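Local coordinates for protein beta sliding clamp (PDB 6DJ8) that probably tethers DNA polymerases and other replication proteins to DNA as a ring-shaped head-to-tail homodimer, conferring processivity on them, at residues 279-284 and 362-367; 353-358 and 373-378. One frame throughout, in Å; residues are numbered along the deposited sequence. Where two conformers were deposited one is given.

Contact 1. Residues 279-284 and 362-367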
loop_
_atom_site.group_PDB
_atom_site.type_symbol
_atom_site.label_atom_id
_atom_site.label_comp_id
_atom_site.label_asym_id
_atom_site.label_seq_id
_atom_site.Cartn_x
_atom_site.Cartn_y
_atom_site.Cartn_z
ATOM N N LYS A 279 -21.212 -20.679 -27.722
ATOM C CA LYS A 279 -20.176 -21.197 -26.835
ATOM C C LYS A 279 -18.801 -20.736 -27.288
ATOM O O LYS A 279 -18.457 -20.856 -28.466
ATOM C CB LYS A 279 -20.185 -22.729 -26.777
ATOM C CG LYS A 279 -21.544 -23.375 -26.511
ATOM C CD LYS A 279 -21.432 -24.898 -26.563
ATOM C CE LYS A 279 -22.479 -25.582 -25.703
ATOM N NZ LYS A 279 -23.821 -24.978 -25.895
ATOM N N SER A 280 -17.992 -20.265 -26.334
ATOM C CA SER A 280 -16.642 -19.806 -26.630
ATOM C C SER A 280 -15.662 -20.476 -25.684
ATOM O O SER A 280 -16.022 -20.892 -24.583
ATOM C CB SER A 280 -16.492 -18.272 -26.508
ATOM O OG SER A 280 -16.280 -17.886 -25.157
ATOM N N LEU A 281 -14.425 -20.617 -26.151
ATOM C CA LEU A 281 -13.328 -21.172 -25.366
ATOM C C LEU A 281 -12.173 -20.192 -25.485
ATOM O O LEU A 281 -11.716 -19.919 -26.601
ATOM C CB LEU A 281 -12.906 -22.552 -25.872
ATOM C CG LEU A 281 -11.917 -23.292 -24.973
ATOM C CD1 LEU A 281 -12.563 -23.663 -23.653
ATOM C CD2 LEU A 281 -11.372 -24.523 -25.654
ATOM N N VAL A 282 -11.740 -19.624 -24.356
ATOM C CA VAL A 282 -10.776 -18.524 -24.360
ATOM C C VAL A 282 -9.593 -18.866 -23.464
ATOM O O VAL A 282 -9.764 -19.402 -22.362
ATOM C CB VAL A 282 -11.408 -17.195 -23.898
ATOM C CG1 VAL A 282 -10.439 -16.040 -24.159
ATOM C CG2 VAL A 282 -12.743 -16.962 -24.599
ATOM N N SER A 283 -8.397 -18.536 -23.934
ATOM C CA SER A 283 -7.199 -18.702 -23.129
ATOM C C SER A 283 -7.243 -17.740 -21.943
ATOM O O SER A 283 -7.414 -16.532 -22.122
ATOM C CB SER A 283 -5.968 -18.459 -24.000
ATOM O OG SER A 283 -4.836 -18.150 -23.215
ATOM N N LEU A 284 -7.086 -18.285 -20.727
ATOM C CA LEU A 284 -7.349 -17.524 -19.503
ATOM C C LEU A 284 -6.320 -16.424 -19.275
ATOM O O LEU A 284 -6.682 -15.280 -18.980
ATOM C CB LEU A 284 -7.390 -18.465 -18.294
ATOM C CG LEU A 284 -7.835 -17.871 -16.948
ATOM C CD1 LEU A 284 -9.262 -17.331 -17.009
ATOM C CD2 LEU A 284 -7.678 -18.899 -15.829
ATOM N N LYS A 362 -7.735 -22.747 -20.030
ATOM C CA LYS A 362 -8.774 -22.111 -20.818
ATOM C C LYS A 362 -10.035 -21.962 -19.978
ATOM O O LYS A 362 -10.197 -22.614 -18.946
ATOM C CB LYS A 362 -9.053 -22.922 -22.090
ATOM C CG LYS A 362 -7.779 -23.200 -22.889
ATOM C CD LYS A 362 -8.037 -23.268 -24.382
ATOM C CE LYS A 362 -6.730 -23.430 -25.173
ATOM N NZ LYS A 362 -6.222 -22.098 -25.689
ATOM N N ILE A 363 -10.934 -21.093 -20.429
ATOM C CA ILE A 363 -12.209 -20.872 -19.760
ATOM C C ILE A 363 -13.329 -20.977 -20.787
ATOM O O ILE A 363 -13.193 -20.498 -21.919
ATOM C CB ILE A 363 -12.228 -19.508 -19.040
ATOM C CG1 ILE A 363 -13.528 -19.317 -18.268
ATOM C CG2 ILE A 363 -12.032 -18.378 -20.032
ATOM C CD1 ILE A 363 -13.588 -17.989 -17.481
ATOM N N GLU A 364 -14.435 -21.609 -20.399
ATOM C CA GLU A 364 -15.613 -21.665 -21.256
ATOM C C GLU A 364 -16.526 -20.498 -20.908
ATOM O O GLU A 364 -16.798 -20.244 -19.731
ATOM C CB GLU A 364 -16.362 -22.991 -21.088
ATOM C CG GLU A 364 -15.482 -24.228 -21.073
ATOM C CD GLU A 364 -16.264 -25.487 -20.703
ATOM O OE1 GLU A 364 -16.733 -25.569 -19.550
ATOM O OE2 GLU A 364 -16.399 -26.388 -21.547
ATOM N N ILE A 365 -16.968 -19.773 -21.931
ATOM C CA ILE A 365 -17.914 -18.672 -21.784
ATOM C C ILE A 365 -19.054 -18.954 -22.753
ATOM O O ILE A 365 -18.847 -18.979 -23.976
ATOM C CB ILE A 365 -17.284 -17.308 -22.066
ATOM C CG1 ILE A 365 -16.107 -17.063 -21.117
ATOM C CG2 ILE A 365 -18.342 -16.218 -21.933
ATOM C CD1 ILE A 365 -15.220 -15.899 -21.525
ATOM N N GLN A 366 -20.246 -19.191 -22.214
ATOM C CA GLN A 366 -21.395 -19.603 -23.003
ATOM C C GLN A 366 -22.589 -18.741 -22.621
ATOM O O GLN A 366 -22.688 -18.261 -21.487
ATOM C CB GLN A 366 -21.706 -21.072 -22.763
ATOM C CG GLN A 366 -20.491 -21.959 -22.919
ATOM C CD GLN A 366 -20.752 -23.385 -22.503
ATOM O OE1 GLN A 366 -21.825 -23.711 -22.001
ATOM N NE2 GLN A 366 -19.775 -24.252 -22.726
ATOM N N PHE A 367 -23.500 -18.554 -23.570
ATOM C CA PHE A 367 -24.663 -17.713 -23.330
ATOM C C PHE A 367 -25.690 -17.933 -24.430
ATOM O O PHE A 367 -25.353 -18.303 -25.556
ATOM C CB PHE A 367 -24.310 -16.226 -23.293
ATOM C CG PHE A 367 -23.689 -15.723 -24.554
ATOM C CD1 PHE A 367 -22.331 -15.880 -24.793
ATOM C CD2 PHE A 367 -24.471 -15.095 -25.518
ATOM C CE1 PHE A 367 -21.758 -15.399 -25.977
ATOM C CE2 PHE A 367 -23.909 -14.616 -26.696
ATOM C CZ PHE A 367 -22.555 -14.773 -26.929
HETATM O O HOH W 1 -17.611 -23.062 -24.510
#

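Contact 2. Residues 353-358 and 373-378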
loop_
_atom_site.group_PDB
_atom_site.type_symbol
_atom_site.label_atom_id
_atom_site.label_comp_id
_atom_site.label_asym_id
_atom_site.label_seq_id
_atom_site.Cartn_x
_atom_site.Cartn_y
_atom_site.Cartn_z
ATOM N N GLU A 353 -13.243 -10.297 -11.540
ATOM C CA GLU A 353 -13.301 -11.014 -10.269
ATOM C C GLU A 353 -13.576 -12.488 -10.492
ATOM O O GLU A 353 -12.977 -13.346 -9.839
ATOM C CB GLU A 353 -14.382 -10.438 -9.359
ATOM C CG GLU A 353 -13.883 -9.761 -8.150
ATOM C CD GLU A 353 -14.957 -9.662 -7.080
ATOM O OE1 GLU A 353 -14.617 -9.892 -5.884
ATOM O OE2 GLU A 353 -16.127 -9.365 -7.446
ATOM N N ALA A 354 -14.511 -12.800 -11.392
ATOM C CA ALA A 354 -14.870 -14.198 -11.591
ATOM C C ALA A 354 -13.704 -14.967 -12.201
ATOM O O ALA A 354 -13.289 -16.006 -11.678
ATOM C CB ALA A 354 -16.129 -14.297 -12.461
ATOM N N ILE A 355 -13.110 -14.445 -13.276
ATOM C CA ILE A 355 -12.090 -15.264 -13.915
ATOM C C ILE A 355 -10.845 -15.392 -13.042
ATOM O O ILE A 355 -10.074 -16.340 -13.217
ATOM C CB ILE A 355 -11.730 -14.722 -15.308
ATOM C CG1 ILE A 355 -10.901 -13.451 -15.187
ATOM C CG2 ILE A 355 -12.984 -14.503 -16.137
ATOM C CD1 ILE A 355 -10.488 -12.925 -16.538
ATOM N N SER A 356 -10.659 -14.500 -12.063
ATOM C CA SER A 356 -9.481 -14.597 -11.211
ATOM C C SER A 356 -9.501 -15.829 -10.311
ATOM O O SER A 356 -8.464 -16.173 -9.742
ATOM C CB SER A 356 -9.340 -13.334 -10.352
ATOM O OG SER A 356 -10.213 -13.398 -9.224
ATOM N N VAL A 357 -10.632 -16.522 -10.166
ATOM C CA VAL A 357 -10.627 -17.733 -9.357
ATOM C C VAL A 357 -10.432 -18.990 -10.183
ATOM O O VAL A 357 -10.286 -20.076 -9.605
ATOM C CB VAL A 357 -11.898 -17.832 -8.486
ATOM C CG1 VAL A 357 -12.094 -16.529 -7.706
ATOM C CG2 VAL A 357 -13.133 -18.159 -9.329
ATOM N N PHE A 358 -10.361 -18.877 -11.511
ATOM C CA PHE A 358 -10.209 -20.051 -12.369
ATOM C C PHE A 358 -8.768 -20.540 -12.352
ATOM O O PHE A 358 -7.834 -19.747 -12.227
ATOM C CB PHE A 358 -10.651 -19.726 -13.801
ATOM C CG PHE A 358 -12.134 -19.749 -13.983
ATOM C CD1 PHE A 358 -12.939 -18.852 -13.307
ATOM C CD2 PHE A 358 -12.727 -20.651 -14.850
ATOM C CE1 PHE A 358 -14.306 -18.877 -13.462
ATOM C CE2 PHE A 358 -14.100 -20.674 -15.014
ATOM C CZ PHE A 358 -14.888 -19.786 -14.317
ATOM N N LEU A 373 -24.609 -14.789 -18.971
ATOM C CA LEU A 373 -23.326 -15.344 -19.369
ATOM C C LEU A 373 -22.905 -16.395 -18.348
ATOM O O LEU A 373 -22.953 -16.147 -17.137
ATOM C CB LEU A 373 -22.283 -14.227 -19.448
ATOM C CG LEU A 373 -21.104 -14.367 -20.390
ATOM C CD1 LEU A 373 -21.611 -14.310 -21.803
ATOM C CD2 LEU A 373 -20.097 -13.257 -20.142
ATOM N N LYS A 374 -22.494 -17.561 -18.829
ATOM C CA LYS A 374 -22.064 -18.646 -17.959
ATOM C C LYS A 374 -20.576 -18.887 -18.134
ATOM O O LYS A 374 -20.095 -19.054 -19.262
ATOM C CB LYS A 374 -22.834 -19.933 -18.242
ATOM C CG LYS A 374 -22.315 -21.128 -17.450
ATOM C CD LYS A 374 -23.306 -22.299 -17.526
ATOM C CE LYS A 374 -22.979 -23.239 -18.677
ATOM N NZ LYS A 374 -21.583 -23.751 -18.619
ATOM N N LEU A 375 -19.856 -18.884 -17.019
ATOM C CA LEU A 375 -18.427 -19.152 -16.989
ATOM C C LEU A 375 -18.168 -20.472 -16.296
ATOM O O LEU A 375 -18.687 -20.705 -15.201
ATOM C CB LEU A 375 -17.666 -18.051 -16.243
ATOM C CG LEU A 375 -17.321 -16.729 -16.910
ATOM C CD1 LEU A 375 -18.504 -16.146 -17.618
ATOM C CD2 LEU A 375 -16.742 -15.723 -15.831
ATOM N N SER A 376 -17.324 -21.300 -16.900
ATOM C CA SER A 376 -16.965 -22.574 -16.309
ATOM C C SER A 376 -15.598 -22.997 -16.818
ATOM O O SER A 376 -15.087 -22.476 -17.816
ATOM C CB SER A 376 -18.007 -23.643 -16.648
ATOM O OG SER A 376 -18.198 -23.689 -18.048
ATOM N N GLU A 377 -15.026 -23.975 -16.126
ATOM C CA GLU A 377 -13.787 -24.665 -16.447
ATOM C C GLU A 377 -14.112 -25.911 -17.264
ATOM O O GLU A 377 -15.093 -26.601 -16.966
ATOM C CB GLU A 377 -13.040 -25.063 -15.174
ATOM C CG GLU A 377 -12.365 -23.901 -14.459
ATOM C CD GLU A 377 -11.795 -24.262 -13.086
ATOM O OE1 GLU A 377 -12.336 -25.180 -12.438
ATOM O OE2 GLU A 377 -10.817 -23.613 -12.645
ATOM N N PRO A 378 -13.341 -26.167 -18.324
ATOM C CA PRO A 378 -13.500 -27.429 -19.059
ATOM C C PRO A 378 -13.266 -28.615 -18.138
ATOM O O PRO A 378 -12.355 -28.610 -17.309
ATOM C CB PRO A 378 -12.437 -27.354 -20.163
ATOM C CG PRO A 378 -12.265 -25.876 -20.412
ATOM C CD PRO A 378 -12.387 -25.285 -19.022
#

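Contact 1. Residues 279-284 and 362-367
Ile365 O receives two donors from one residue. Ser280 N reaches it at 2.8 Å from above the carbonyl plane, while Ser280 OG lies in that plane, on a lone pair, 3.0 Å from Ile365 O and at 121° to the C=O. The hydroxyl comes this close because OG occupies the crowded position between its own N and carbonyl carbon (chi1 83°), which also places Ser280 OG 3.3 Å from Ile365 CB. Ile365 N returns a bond to Ser280 O, and Val282 and Ile363 form the next hydrogen-bonded pair; there Ile363 N meets Val282 O at 2.8 Å, both donors lying in the plane of the carbonyl they approach. With strand directions 153° apart, this is an antiparallel ladder inside the large sheet that the central and C-terminal domains share, on its C-terminal-domain side, residues 279-283 running between 335-338 and 362-367. On the face of Ser280, Val282, Ile363 and Ile365, the side chains of Val282 and Ile365 cross obliquely, Val282 CG2 lying 4.1 Å from Ile365 CD1. Leu284, the first residue of helix 284-294, leans its CD1 on Ile363, and Phe351 and Ile355 of helix 348-355 cover this buried side. The other face is more open. There Leu281 CD2 lies 3.8 Å from Lys362 CD, the two chains crossing at about a right angle, and Lys279 crosses Gln366 obliquely. A water donates to Ser280 O at 2.7 Å and accepts from Gln366 NE2 at 3.0 Å, tying that amide back to the ladder. Farther out, Glu364 OE1 is held by Ser376 OG on the adjoining strand.

Contact 2. Residues 353-358 and 373-378
The backbone of Ser376 meets the Phe358 ring at its edge. Ser376 CA lies there in the ring plane, and Ser376 C is also at the edge, 3.3 Å from Phe358 CE2; Ala354 O, from the preceding helix, is in plane at the edge too. Leu375 CB and Glu377 CG come in obliquely, the first 3.8 Å from Phe358 CZ and the second 3.3 Å from Phe358 CD2. The ring of Phe383 meets Phe358 with planes about 55° apart. Phe358 and Glu377 slide past each other in opposite directions, their ring and carboxylate planes 86° apart. CG is the part of Glu377 closest to the ring; Glu377 CD is 4.1 Å from Phe358 CD2.

A type I turn from Ile355 to Phe358 leads the chain out of the helix and delivers the ring, its CG anti to the carbonyl carbon (chi1 -79°); Phe358 N is bonded to Ile355 O at 3.1 Å. Leu375 CD2 rests against two residues of the helix, 3.7 Å from Ala354 CB and 4.0 Å from Ile355 CG2. This is helix-on-sheet packing in the C-terminal domain, extended by Leu284, which touches both Ile355 and Phe358.

All six touching residues are buried, yet Glu377 carries a charge into the contact. Its OE2 forms a salt bridge with Arg166, on a helix of the central domain, and accepts from Glu359 N, while OE1 takes Asn380 ND2. Such donors would be expected to favour the ionised carboxylate, so an apolar contact borders a polar link between domains.

How the contacts relate
From the N terminus the segments come in the order 279-284, 353-358, 362-367, 373-378, so the two contacts cross rather than nest. Contact 1 closes a 77-residue loop that holds helix 284-294, the four-stranded sheet and helix 348-355; contact 2 closes one of 14 residues whose single strand is 362-367. That strand is therefore the shared element: it belongs to contact 1 and pairs with 373-376 of contact 2 through Gln366 O to Lys374 N and Glu364 N to Ser376 O, each 2.8 Å. With centres about 9 Å apart, the pair ties three neighbouring strands, 278-283, 362-367 and 373-376, in the C-terminal-domain half of the sheet shared with the central domain, to the helix packed against them.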